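Local structure of inositol dehydrogenase (Lactobacillus casei, 4MKX) at residues Leu28-Ala33 with Leu56-Lys61; Ala33-Thr38 with Ser309-Phe314; Ile159-Leu164 with Thr207-Asp212. The protein probably catalyses the NAD-dependent oxidation of scyllo-inositol as a Gfo/Idh/MocA-family dehydrogenase. All coordinates share one frame; numbering follows the deposited sequence.

Interaction 1: Leu28-Ala33 with Leu56-Lys61; sequences LGKIHA and LDWAKK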
ATOM      1  N   LEU A  28      -7.428  -8.150  30.376  1.00 19.97           N
ATOM      2  CA  LEU A  28      -8.313  -8.893  29.492  1.00 18.00           C
ATOM      3  C   LEU A  28      -9.673  -9.161  30.148  1.00 17.87           C
ATOM      4  O   LEU A  28     -10.712  -9.092  29.495  1.00 15.27           O
ATOM      5  CB  LEU A  28      -7.644 -10.200  29.058  1.00 21.69           C
ATOM      6  CG  LEU A  28      -8.404 -11.078  28.070  1.00 23.41           C
ATOM      7  CD1 LEU A  28      -8.709 -10.299  26.814  1.00 21.96           C
ATOM      8  CD2 LEU A  28      -7.597 -12.331  27.757  1.00 22.82           C
ATOM      9  N   GLY A  29      -9.672  -9.476  31.441  1.00 15.99           N
ATOM     10  CA  GLY A  29     -10.920  -9.705  32.147  1.00 14.83           C
ATOM     11  C   GLY A  29     -11.845  -8.501  32.104  1.00 15.36           C
ATOM     12  O   GLY A  29     -13.058  -8.650  31.943  1.00 14.11           O
ATOM     13  N   LYS A  30     -11.269  -7.311  32.249  1.00 15.83           N
ATOM     14  CA  LYS A  30     -12.046  -6.073  32.229  1.00 17.66           C
ATOM     15  C   LYS A  30     -12.665  -5.822  30.864  1.00 16.90           C
ATOM     16  O   LYS A  30     -13.780  -5.305  30.773  1.00 17.23           O
ATOM     17  CB  LYS A  30     -11.185  -4.882  32.674  1.00 19.99           C
ATOM     18  CG  LYS A  30     -11.012  -4.824  34.190  1.00 24.95           C
ATOM     19  CD  LYS A  30     -10.092  -3.702  34.637  1.00 26.61           C
ATOM     20  CE  LYS A  30     -10.051  -3.654  36.165  1.00 32.88           C
ATOM     21  NZ  LYS A  30      -9.318  -2.474  36.696  1.00 39.50           N
ATOM     22  N   ILE A  31     -11.952  -6.190  29.803  1.00 15.67           N
ATOM     23  CA  ILE A  31     -12.515  -6.086  28.462  1.00 15.51           C
ATOM     24  C   ILE A  31     -13.756  -6.963  28.310  1.00 13.68           C
ATOM     25  O   ILE A  31     -14.808  -6.488  27.890  1.00 12.60           O
ATOM     26  CB  ILE A  31     -11.463  -6.421  27.383  1.00 16.75           C
ATOM     27  CG1 ILE A  31     -10.339  -5.376  27.417  1.00 18.97           C
ATOM     28  CG2 ILE A  31     -12.105  -6.485  25.999  1.00 15.59           C
ATOM     29  CD1 ILE A  31      -9.133  -5.739  26.580  1.00 22.11           C
ATOM     30  N   HIS A  32     -13.645  -8.240  28.670  1.00 11.01           N
ATOM     31  CA  HIS A  32     -14.777  -9.147  28.585  1.00 11.25           C
ATOM     32  C   HIS A  32     -15.925  -8.668  29.463  1.00 12.41           C
ATOM     33  O   HIS A  32     -17.085  -8.710  29.063  1.00 13.06           O
ATOM     34  CB  HIS A  32     -14.377 -10.561  29.029  1.00 11.23           C
ATOM     35  CG  HIS A  32     -13.579 -11.324  28.013  1.00 11.21           C
ATOM     36  ND1 HIS A  32     -13.968 -11.446  26.693  1.00 13.06           N
ATOM     37  CD2 HIS A  32     -12.440 -12.045  28.132  1.00 12.63           C
ATOM     38  CE1 HIS A  32     -13.088 -12.185  26.042  1.00 13.17           C
ATOM     39  NE2 HIS A  32     -12.152 -12.569  26.895  1.00 12.76           N
ATOM     40  N   ALA A  33     -15.596  -8.246  30.678  1.00 11.14           N
ATOM     41  CA  ALA A  33     -16.625  -7.830  31.634  1.00 13.33           C
ATOM     42  C   ALA A  33     -17.389  -6.620  31.116  1.00 14.57           C
ATOM     43  O   ALA A  33     -18.618  -6.587  31.168  1.00 16.30           O
ATOM     44  CB  ALA A  33     -16.000  -7.519  32.981  1.00 15.30           C
ATOM     45  N   LEU A  56     -13.142  -5.869  42.716  1.00 34.47           N
ATOM     46  CA  LEU A  56     -14.556  -6.095  43.012  1.00 32.66           C
ATOM     47  C   LEU A  56     -15.327  -4.780  43.135  1.00 33.02           C
ATOM     48  O   LEU A  56     -16.498  -4.699  42.763  1.00 33.70           O
ATOM     49  CB  LEU A  56     -14.724  -6.925  44.284  1.00 32.81           C
ATOM     50  CG  LEU A  56     -14.311  -8.393  44.181  1.00 32.36           C
ATOM     51  CD1 LEU A  56     -14.624  -9.137  45.477  1.00 32.08           C
ATOM     52  CD2 LEU A  56     -15.002  -9.063  43.008  1.00 30.26           C
ATOM     53  N   ASP A  57     -14.669  -3.753  43.658  0.89 32.69           N
ATOM     54  CA  ASP A  57     -15.319  -2.460  43.807  0.89 38.08           C
ATOM     55  C   ASP A  57     -15.503  -1.805  42.441  0.89 34.63           C
ATOM     56  O   ASP A  57     -16.524  -1.167  42.182  0.89 34.25           O
ATOM     57  CB  ASP A  57     -14.530  -1.568  44.767  0.89 38.45           C
ATOM     58  CG  ASP A  57     -14.681  -2.004  46.218  0.89 43.75           C
ATOM     59  OD1 ASP A  57     -15.806  -2.384  46.617  0.89 42.99           O
ATOM     60  OD2 ASP A  57     -13.675  -1.973  46.957  0.89 52.43           O
ATOM     61  N   TRP A  58     -14.514  -1.984  41.569  1.00 38.58           N
ATOM     62  CA  TRP A  58     -14.622  -1.549  40.179  1.00 34.54           C
ATOM     63  C   TRP A  58     -15.841  -2.203  39.525  1.00 33.94           C
ATOM     64  O   TRP A  58     -16.668  -1.526  38.923  1.00 31.59           O
ATOM     65  CB  TRP A  58     -13.341  -1.883  39.403  1.00 35.60           C
ATOM     66  CG  TRP A  58     -13.428  -1.575  37.928  1.00 33.76           C
ATOM     67  CD1 TRP A  58     -13.204  -0.370  37.323  1.00 35.97           C
ATOM     68  CD2 TRP A  58     -13.775  -2.491  36.880  1.00 32.52           C
ATOM     69  NE1 TRP A  58     -13.389  -0.483  35.961  1.00 36.35           N
ATOM     70  CE2 TRP A  58     -13.740  -1.773  35.667  1.00 32.90           C
ATOM     71  CE3 TRP A  58     -14.112  -3.847  36.852  1.00 30.64           C
ATOM     72  CZ2 TRP A  58     -14.028  -2.373  34.437  1.00 29.35           C
ATOM     73  CZ3 TRP A  58     -14.399  -4.438  35.627  1.00 29.68           C
ATOM     74  CH2 TRP A  58     -14.355  -3.703  34.443  1.00 26.17           C
ATOM     75  N   ALA A  59     -15.961  -3.520  39.676  1.00 28.08           N
ATOM     76  CA  ALA A  59     -17.071  -4.265  39.088  1.00 29.93           C
ATOM     77  C   ALA A  59     -18.445  -3.782  39.553  1.00 31.12           C
ATOM     78  O   ALA A  59     -19.412  -3.807  38.783  1.00 27.31           O
ATOM     79  CB  ALA A  59     -16.919  -5.744  39.374  1.00 29.81           C
ATOM     80  N   LYS A  60     -18.535  -3.370  40.817  0.80 29.03           N
ATOM     81  CA  LYS A  60     -19.792  -2.885  41.382  0.80 29.06           C
ATOM     82  C   LYS A  60     -20.120  -1.470  40.921  0.80 29.49           C
ATOM     83  O   LYS A  60     -21.231  -1.198  40.473  0.80 31.51           O
ATOM     84  CB  LYS A  60     -19.738  -2.901  42.908  0.80 31.12           C
ATOM     85  CG  LYS A  60     -19.695  -4.283  43.525  0.80 34.25           C
ATOM     86  CD  LYS A  60     -19.846  -4.190  45.038  0.80 37.67           C
ATOM     87  CE  LYS A  60     -21.193  -3.580  45.411  0.80 43.57           C
ATOM     88  NZ  LYS A  60     -21.094  -2.599  46.532  0.80 48.55           N
ATOM     89  N   LYS A  61     -19.150  -0.571  41.048  0.77 30.36           N
ATOM     90  CA  LYS A  61     -19.338   0.821  40.663  0.77 32.25           C
ATOM     91  C   LYS A  61     -19.506   0.967  39.156  0.77 33.39           C
ATOM     92  O   LYS A  61     -20.542   1.431  38.678  0.77 35.65           O
ATOM     93  CB  LYS A  61     -18.144   1.660  41.124  0.77 34.04           C
ATOM     94  CG  LYS A  61     -18.182   3.106  40.647  0.77 38.88           C
ATOM     95  CD  LYS A  61     -17.059   3.909  41.280  0.77 40.56           C
ATOM     96  CE  LYS A  61     -17.337   5.397  41.199  0.77 42.97           C
ATOM     97  NZ  LYS A  61     -16.480   6.165  42.142  0.77 45.28           N
TER

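Interaction 2: Ala33-Thr38 with Ser309-Phe314; sequences ATNIAT and SEEQAF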
ATOM      1  N   ALA A  33     -15.596  -8.246  30.678  1.00 11.14           N
ATOM      2  CA  ALA A  33     -16.625  -7.830  31.634  1.00 13.33           C
ATOM      3  C   ALA A  33     -17.389  -6.620  31.116  1.00 14.57           C
ATOM      4  O   ALA A  33     -18.618  -6.587  31.168  1.00 16.30           O
ATOM      5  CB  ALA A  33     -16.000  -7.519  32.981  1.00 15.30           C
ATOM      6  N   THR A  34     -16.654  -5.632  30.620  1.00 12.55           N
ATOM      7  CA  THR A  34     -17.273  -4.413  30.091  1.00 15.09           C
ATOM      8  C   THR A  34     -18.149  -4.742  28.892  1.00 16.47           C
ATOM      9  O   THR A  34     -19.269  -4.248  28.775  1.00 16.16           O
ATOM     10  CB  THR A  34     -16.209  -3.391  29.686  1.00 18.40           C
ATOM     11  OG1 THR A  34     -15.396  -3.089  30.823  1.00 19.79           O
ATOM     12  CG2 THR A  34     -16.844  -2.103  29.169  1.00 18.94           C
ATOM     13  N   ASN A  35     -17.642  -5.585  28.000  1.00 13.78           N
ATOM     14  CA  ASN A  35     -18.405  -5.960  26.822  1.00 13.40           C
ATOM     15  C   ASN A  35     -19.697  -6.681  27.180  1.00 16.20           C
ATOM     16  O   ASN A  35     -20.761  -6.362  26.656  1.00 15.77           O
ATOM     17  CB  ASN A  35     -17.563  -6.826  25.890  1.00 10.39           C
ATOM     18  CG  ASN A  35     -16.517  -6.044  25.137  1.00 12.69           C
ATOM     19  OD1 ASN A  35     -16.541  -4.808  25.093  1.00 16.44           O
ATOM     20  ND2 ASN A  35     -15.590  -6.761  24.527  1.00 13.04           N
ATOM     21  N   ILE A  36     -19.604  -7.654  28.082  1.00 13.94           N
ATOM     22  CA  ILE A  36     -20.763  -8.427  28.474  1.00 13.46           C
ATOM     23  C   ILE A  36     -21.819  -7.527  29.113  1.00 17.15           C
ATOM     24  O   ILE A  36     -23.008  -7.686  28.856  1.00 19.25           O
ATOM     25  CB  ILE A  36     -20.370  -9.552  29.456  1.00 14.34           C
ATOM     26  CG1 ILE A  36     -19.594 -10.641  28.719  1.00 16.71           C
ATOM     27  CG2 ILE A  36     -21.613 -10.146  30.125  1.00 15.19           C
ATOM     28  CD1 ILE A  36     -18.756 -11.503  29.644  1.00 17.91           C
ATOM     29  N   ALA A  37     -21.368  -6.568  29.912  1.00 15.16           N
ATOM     30  CA  ALA A  37     -22.276  -5.701  30.663  1.00 18.73           C
ATOM     31  C   ALA A  37     -22.989  -4.664  29.791  1.00 22.36           C
ATOM     32  O   ALA A  37     -24.107  -4.259  30.101  1.00 23.59           O
ATOM     33  CB  ALA A  37     -21.522  -4.994  31.780  1.00 18.96           C
ATOM     34  N   THR A  38     -22.345  -4.230  28.713  1.00 21.35           N
ATOM     35  CA  THR A  38     -22.832  -3.075  27.954  1.00 20.56           C
ATOM     36  C   THR A  38     -23.190  -3.344  26.482  1.00 27.23           C
ATOM     37  O   THR A  38     -24.060  -2.679  25.917  1.00 28.38           O
ATOM     38  CB  THR A  38     -21.821  -1.913  28.021  1.00 18.90           C
ATOM     39  OG1 THR A  38     -20.559  -2.330  27.490  1.00 24.81           O
ATOM     40  CG2 THR A  38     -21.638  -1.450  29.462  1.00 25.14           C
ATOM     41  N   SER A 309     -17.346 -10.461  19.014  1.00 10.31           N
ATOM     42  CA  SER A 309     -17.950 -11.543  18.257  1.00 10.43           C
ATOM     43  C   SER A 309     -17.878 -12.889  18.980  1.00 11.13           C
ATOM     44  O   SER A 309     -18.852 -13.629  18.972  1.00 11.77           O
ATOM     45  CB  SER A 309     -17.333 -11.656  16.859  1.00 11.40           C
ATOM     46  OG  SER A 309     -17.719 -10.537  16.069  1.00 13.20           O
ATOM     47  N   GLU A 310     -16.742 -13.221  19.593  1.00 10.74           N
ATOM     48  CA  GLU A 310     -16.660 -14.499  20.302  1.00  9.95           C
ATOM     49  C   GLU A 310     -17.547 -14.519  21.548  1.00 11.06           C
ATOM     50  O   GLU A 310     -18.077 -15.562  21.897  1.00 11.75           O
ATOM     51  CB  GLU A 310     -15.218 -14.895  20.667  1.00 10.40           C
ATOM     52  CG  GLU A 310     -14.642 -14.176  21.877  1.00 12.27           C
ATOM     53  CD  GLU A 310     -13.221 -14.594  22.212  1.00 11.47           C
ATOM     54  OE1 GLU A 310     -12.756 -15.656  21.725  1.00 11.86           O
ATOM     55  OE2 GLU A 310     -12.555 -13.846  22.964  1.00 11.66           O
ATOM     56  N   GLU A 311     -17.687 -13.379  22.222  1.00 11.23           N
ATOM     57  CA  GLU A 311     -18.555 -13.301  23.391  1.00  9.67           C
ATOM     58  C   GLU A 311     -20.001 -13.510  22.956  1.00 13.09           C
ATOM     59  O   GLU A 311     -20.744 -14.256  23.588  1.00 13.20           O
ATOM     60  CB  GLU A 311     -18.405 -11.940  24.083  1.00 10.66           C
ATOM     61  CG  GLU A 311     -17.044 -11.724  24.738  1.00 11.66           C
ATOM     62  CD  GLU A 311     -16.680 -10.264  24.821  1.00 12.87           C
ATOM     63  OE1 GLU A 311     -17.481  -9.439  24.342  1.00 13.49           O
ATOM     64  OE2 GLU A 311     -15.588  -9.926  25.325  1.00 12.16           O
ATOM     65  N   GLN A 312     -20.401 -12.853  21.872  1.00 12.69           N
ATOM     66  CA  GLN A 312     -21.776 -12.990  21.398  1.00 13.33           C
ATOM     67  C   GLN A 312     -22.040 -14.408  20.920  1.00 13.26           C
ATOM     68  O   GLN A 312     -23.130 -14.954  21.138  1.00 15.08           O
ATOM     69  CB  GLN A 312     -22.078 -11.987  20.281  1.00 12.85           C
ATOM     70  CG  GLN A 312     -23.569 -11.871  19.948  1.00 16.93           C
ATOM     71  CD  GLN A 312     -24.384 -11.278  21.095  1.00 17.60           C
ATOM     72  OE1 GLN A 312     -24.281 -10.086  21.388  1.00 18.50           O
ATOM     73  NE2 GLN A 312     -25.199 -12.110  21.748  1.00 16.59           N
ATOM     74  N   ALA A 313     -21.045 -15.017  20.284  1.00 12.76           N
ATOM     75  CA  ALA A 313     -21.201 -16.384  19.811  1.00 13.58           C
ATOM     76  C   ALA A 313     -21.414 -17.355  20.975  1.00 15.61           C
ATOM     77  O   ALA A 313     -22.184 -18.307  20.863  1.00 16.61           O
ATOM     78  CB  ALA A 313     -19.993 -16.804  18.976  1.00 14.41           C
ATOM     79  N   PHE A 314     -20.729 -17.117  22.090  1.00 12.87           N
ATOM     80  CA  PHE A 314     -20.885 -17.976  23.261  1.00 12.05           C
ATOM     81  C   PHE A 314     -22.304 -17.874  23.812  1.00 17.17           C
ATOM     82  O   PHE A 314     -22.959 -18.891  24.062  1.00 16.62           O
ATOM     83  CB  PHE A 314     -19.844 -17.620  24.320  1.00 12.20           C
ATOM     84  CG  PHE A 314     -20.023 -18.354  25.619  1.00 14.13           C
ATOM     85  CD1 PHE A 314     -19.734 -19.713  25.721  1.00 15.72           C
ATOM     86  CD2 PHE A 314     -20.452 -17.671  26.742  1.00 15.94           C
ATOM     87  CE1 PHE A 314     -19.898 -20.385  26.931  1.00 14.68           C
ATOM     88  CE2 PHE A 314     -20.618 -18.334  27.953  1.00 14.53           C
ATOM     89  CZ  PHE A 314     -20.327 -19.691  28.047  1.00 14.94           C
TER

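Interaction 3: Ile159-Leu164 with Thr207-Asp212; sequences IGDITL and TGKEID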
ATOM      1  N   ILE A 159      -6.990 -20.625  -3.160  1.00 17.95           N
ATOM      2  CA  ILE A 159      -5.536 -20.663  -3.230  1.00 18.81           C
ATOM      3  C   ILE A 159      -5.013 -22.087  -3.307  1.00 13.97           C
ATOM      4  O   ILE A 159      -3.810 -22.313  -3.214  1.00 15.79           O
ATOM      5  CB  ILE A 159      -4.830 -19.908  -2.083  1.00 22.70           C
ATOM      6  CG1 ILE A 159      -5.075 -20.605  -0.751  1.00 20.65           C
ATOM      7  CG2 ILE A 159      -5.252 -18.437  -2.046  1.00 21.66           C
ATOM      8  CD1 ILE A 159      -4.059 -20.227   0.293  1.00 21.25           C
ATOM      9  N   GLY A 160      -5.924 -23.039  -3.488  1.00 15.33           N
ATOM     10  CA  GLY A 160      -5.526 -24.429  -3.653  1.00 15.93           C
ATOM     11  C   GLY A 160      -5.180 -25.032  -2.311  1.00 18.91           C
ATOM     12  O   GLY A 160      -5.655 -24.562  -1.276  1.00 16.69           O
ATOM     13  N   ASP A 161      -4.352 -26.070  -2.315  1.00 16.67           N
ATOM     14  CA  ASP A 161      -3.926 -26.666  -1.056  1.00 16.75           C
ATOM     15  C   ASP A 161      -2.840 -25.784  -0.448  1.00 16.08           C
ATOM     16  O   ASP A 161      -2.068 -25.143  -1.163  1.00 17.54           O
ATOM     17  CB  ASP A 161      -3.415 -28.093  -1.280  1.00 17.68           C
ATOM     18  CG  ASP A 161      -3.038 -28.789   0.020  1.00 24.44           C
ATOM     19  OD1 ASP A 161      -3.639 -28.497   1.079  1.00 25.57           O
ATOM     20  OD2 ASP A 161      -2.131 -29.637  -0.019  1.00 29.23           O
ATOM     21  N   ILE A 162      -2.782 -25.758   0.878  1.00 13.48           N
ATOM     22  CA  ILE A 162      -1.832 -24.915   1.583  1.00 12.74           C
ATOM     23  C   ILE A 162      -0.470 -25.582   1.675  1.00 12.01           C
ATOM     24  O   ILE A 162      -0.359 -26.730   2.075  1.00 13.58           O
ATOM     25  CB  ILE A 162      -2.363 -24.608   2.989  1.00 13.14           C
ATOM     26  CG1 ILE A 162      -3.634 -23.771   2.865  1.00 14.80           C
ATOM     27  CG2 ILE A 162      -1.279 -23.915   3.820  1.00 15.54           C
ATOM     28  CD1 ILE A 162      -4.361 -23.539   4.186  1.00 16.42           C
ATOM     29  N   THR A 163       0.580 -24.873   1.279  1.00 12.26           N
ATOM     30  CA  THR A 163       1.920 -25.441   1.343  1.00 11.23           C
ATOM     31  C   THR A 163       2.725 -24.861   2.509  1.00 11.07           C
ATOM     32  O   THR A 163       3.568 -25.528   3.077  1.00 10.05           O
ATOM     33  CB  THR A 163       2.690 -25.175   0.059  1.00 18.18           C
ATOM     34  OG1 THR A 163       2.977 -23.781  -0.006  1.00 17.11           O
ATOM     35  CG2 THR A 163       1.878 -25.561  -1.153  1.00 14.02           C
ATOM     36  N   LEU A 164       2.470 -23.604   2.860  1.00  9.34           N
ATOM     37  CA  LEU A 164       3.242 -22.977   3.926  1.00  7.28           C
ATOM     38  C   LEU A 164       2.397 -21.926   4.634  1.00  7.14           C
ATOM     39  O   LEU A 164       1.674 -21.167   3.995  1.00  9.56           O
ATOM     40  CB  LEU A 164       4.506 -22.315   3.352  1.00 10.10           C
ATOM     41  CG  LEU A 164       5.500 -21.703   4.353  1.00 12.08           C
ATOM     42  CD1 LEU A 164       6.896 -21.819   3.782  1.00 14.27           C
ATOM     43  CD2 LEU A 164       5.195 -20.236   4.622  1.00 13.84           C
ATOM     44  N   THR A 207      -5.602 -25.450   8.167  1.00 19.14           N
ATOM     45  CA  THR A 207      -5.157 -26.658   7.468  1.00 21.41           C
ATOM     46  C   THR A 207      -5.997 -27.900   7.759  1.00 25.79           C
ATOM     47  O   THR A 207      -6.217 -28.723   6.868  1.00 28.64           O
ATOM     48  CB  THR A 207      -3.686 -26.996   7.765  1.00 18.53           C
ATOM     49  OG1 THR A 207      -3.510 -27.288   9.152  1.00 18.13           O
ATOM     50  CG2 THR A 207      -2.774 -25.844   7.372  1.00 17.91           C
ATOM     51  N   GLY A 208      -6.466 -28.029   8.997  1.00 19.70           N
ATOM     52  CA  GLY A 208      -7.084 -29.265   9.450  1.00 21.69           C
ATOM     53  C   GLY A 208      -6.066 -30.338   9.810  1.00 24.50           C
ATOM     54  O   GLY A 208      -6.426 -31.489  10.083  1.00 24.80           O
ATOM     55  N   LYS A 209      -4.789 -29.958   9.839  1.00 24.82           N
ATOM     56  CA  LYS A 209      -3.705 -30.913  10.043  1.00 20.27           C
ATOM     57  C   LYS A 209      -3.007 -30.668  11.382  1.00 22.69           C
ATOM     58  O   LYS A 209      -3.165 -29.595  11.972  1.00 21.88           O
ATOM     59  CB  LYS A 209      -2.719 -30.808   8.865  1.00 22.84           C
ATOM     60  CG  LYS A 209      -3.407 -30.727   7.485  1.00 26.48           C
ATOM     61  CD  LYS A 209      -2.488 -30.173   6.367  1.00 29.76           C
ATOM     62  CE  LYS A 209      -3.243 -29.959   5.040  1.00 28.72           C
ATOM     63  NZ  LYS A 209      -2.393 -29.391   3.928  1.00 27.56           N
ATOM     64  N   GLU A 210      -2.255 -31.657  11.878  1.00 20.70           N
ATOM     65  CA  GLU A 210      -1.512 -31.505  13.134  1.00 16.75           C
ATOM     66  C   GLU A 210      -0.027 -31.224  12.875  1.00 16.67           C
ATOM     67  O   GLU A 210       0.481 -31.500  11.792  1.00 21.39           O
ATOM     68  CB  GLU A 210      -1.602 -32.753  14.019  1.00 21.79           C
ATOM     69  CG  GLU A 210      -3.002 -33.134  14.497  1.00 22.83           C
ATOM     70  CD  GLU A 210      -3.756 -31.991  15.139  1.00 25.38           C
ATOM     71  OE1 GLU A 210      -3.171 -31.261  15.978  1.00 24.07           O
ATOM     72  OE2 GLU A 210      -4.958 -31.845  14.815  1.00 30.42           O
ATOM     73  N   ILE A 211       0.654 -30.696  13.890  1.00 17.00           N
ATOM     74  CA  ILE A 211       2.090 -30.399  13.798  1.00 16.70           C
ATOM     75  C   ILE A 211       2.902 -31.621  14.230  1.00 18.25           C
ATOM     76  O   ILE A 211       2.663 -32.180  15.304  1.00 19.50           O
ATOM     77  CB  ILE A 211       2.464 -29.196  14.680  1.00 18.41           C
ATOM     78  CG1 ILE A 211       1.709 -27.943  14.209  1.00 21.59           C
ATOM     79  CG2 ILE A 211       3.971 -28.956  14.660  1.00 17.73           C
ATOM     80  CD1 ILE A 211       1.429 -26.937  15.301  1.00 18.69           C
ATOM     81  N   ASP A 212       3.871 -32.017  13.401  1.00 18.78           N
ATOM     82  CA  ASP A 212       4.659 -33.226  13.656  1.00 17.63           C
ATOM     83  C   ASP A 212       5.946 -32.926  14.411  1.00 19.78           C
ATOM     84  O   ASP A 212       6.135 -33.379  15.534  1.00 21.70           O
ATOM     85  CB  ASP A 212       4.976 -33.949  12.348  1.00 21.66           C
ATOM     86  CG  ASP A 212       5.686 -35.279  12.571  1.00 23.10           C
ATOM     87  OD1 ASP A 212       5.469 -35.901  13.633  1.00 32.11           O
ATOM     88  OD2 ASP A 212       6.452 -35.699  11.685  1.00 30.68           O
TER

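Interaction 1: Leu28-Ala33 with Leu56-Lys61
Trp58, the one residue of Leu56-Lys61 in contact with Leu28-Ala33, slides its indole beneath the side chain of Lys30. Its CG is anti to the backbone N (chi1 175°), which sends the ring out across the gap between the helices. Over one face runs the extended lysine chain: CG sits 3.8 Å from the centroid of the six-membered ring, a CH-pi contact, and CE lies 3.9 Å above the ring plane. The chain then reaches on until NZ stands 4.3 Å from the centroid of the five-membered ring and only 6° off its normal, a cation-pi geometry. Both helices belong to the Rossmann fold: helix 27-38 follows strand 18-23 and carries Gly29 of a probable GxGxxG dinucleotide-binding pattern, while helix 53-63 follows the neighbouring strand 43-49. Lysine suits this pair, since its methylenes cover the indole while its charge can stay over the ring at a partly exposed position. Deeper in, Ala33 CB reaches the ring edge, 4.4 Å from Trp58 CZ3, where a small residue leaves room for the indole. At Ala59 the backbones come nearest, its CA 8.3 Å from Ala33 CA, and beyond it Leu63 packs on both Ala33 and Trp58.

Interaction 2: Ala33-Thr38 with Ser309-Phe314
Asn35 and Glu311 face each other from two helices whose backbones stay well apart, with Asn35 CA 8.1 Å from Glu311 CA, so the junction is made by side chains. Helix 27-38 is the first helix of the Rossmann fold; helix 304-319, far along the chain, returns to pack beside it against the same parallel sheet, where Ile36, Glu311 and Phe314 all touch strand 83-86. Glu311 has its CG anti to the carbonyl carbon and is extended beyond it, which carries the carboxylate across to the asparagine. Asn35 ND2 gives a nearly straight bond to Glu311 OE2, 3.3 Å with an N-H...O angle of 165°; Glu311 OE2 uses its syn lone pair and lies close to the plane of the Asn35 amide. A weak second bond runs from Asn35 ND2 to Glu311 OE1, also at 3.3 Å but bent to 132°. The amide and carboxylate planes are turned 61° apart. Glu311 OE1 also presses on Asn35 CB at 3.0 Å, a tight fit. The carboxylate is buried, and its stronger partner is His32, whose ND1 is hydrogen-bonded to OE2; asparagine suits its place by offering an uncharged N-H donor beside that pair. Where helix 27-38 ends, Thr38 OG1 donates to Thr34 O at 2.6 Å, from above the carbonyl plane.

Interaction 3: Ile159-Leu164 with Thr207-Asp212
Lys209 NZ is held by several groups, among them Asp161 OD1, with which it forms a salt bridge at 3.2 Å; its stronger partner is Asp243, through a salt bridge to OD2, and Thr245 OG1 adds a weak hydrogen bond. The lysine chain is extended beyond CG, which carries the ammonium to the syn lone pair of Asp161 OD1. With chi1 of Asp161 at -176° the carboxylate swings away from its own N, and OD1 also takes a weak bond from Ile162 N at 2.9 Å. The other oxygen, Asp161 OD2, has a stronger partner in Arg221 of the third subunit, which also bonds to Ile162 O. Replacing Asp161 by an alanine is likely to leave that arginine without its carboxylate mate and would take one of the carboxylates from Lys209. The contact lies at one end of the large mixed sheet of the C-terminal domain, where strand 162-172 begins and helix 197-207 gives way to strand 211-219; Asp243 and Thr245 belong to the turn between the two strands that separate them. Beside the ion pair, Ile162 CD1 lies 4.2 Å from Thr207 CG2: threonine suits the spot because its methyl meets the isoleucine while its hydroxyl turns to polar partners. That hydroxyl builds an ST turn, with Lys209 N donating to Thr207 OG1 at 3.0 Å and 159°, while the same OG1 is hydrogen-bonded to Ile203 O in the helix. Gly208 follows with phi 79°; a side chain at these backbone angles would jam against the carbonyl O of Thr207. Beyond Ile162, a classic beta bulge places Thr163 and Leu164 together opposite Ile266 of the neighbouring strand.

Interactions 1 and 2 share helix 27-38 and Ala33, and they touch where His32 ND1 lies 2.6 Å from Glu311 OE2, a probable hydrogen bond, and where Trp58 packs on Thr34. Different sides of that helix serve them: interaction 1 is partly exposed and relies on an aromatic face under a lysine, whereas interaction 2 is buried and uses neutral-to-charged hydrogen bonding. Interaction 3 stands apart, its centre about 40 Å from that of interaction 1 and about 31 Å from that of interaction 2, in the C-terminal domain. There the elements are strand starts and a helix end rather than paired helices, the chemistry is chiefly ionic, with one small apolar contact, and a neighbouring subunit completes the network.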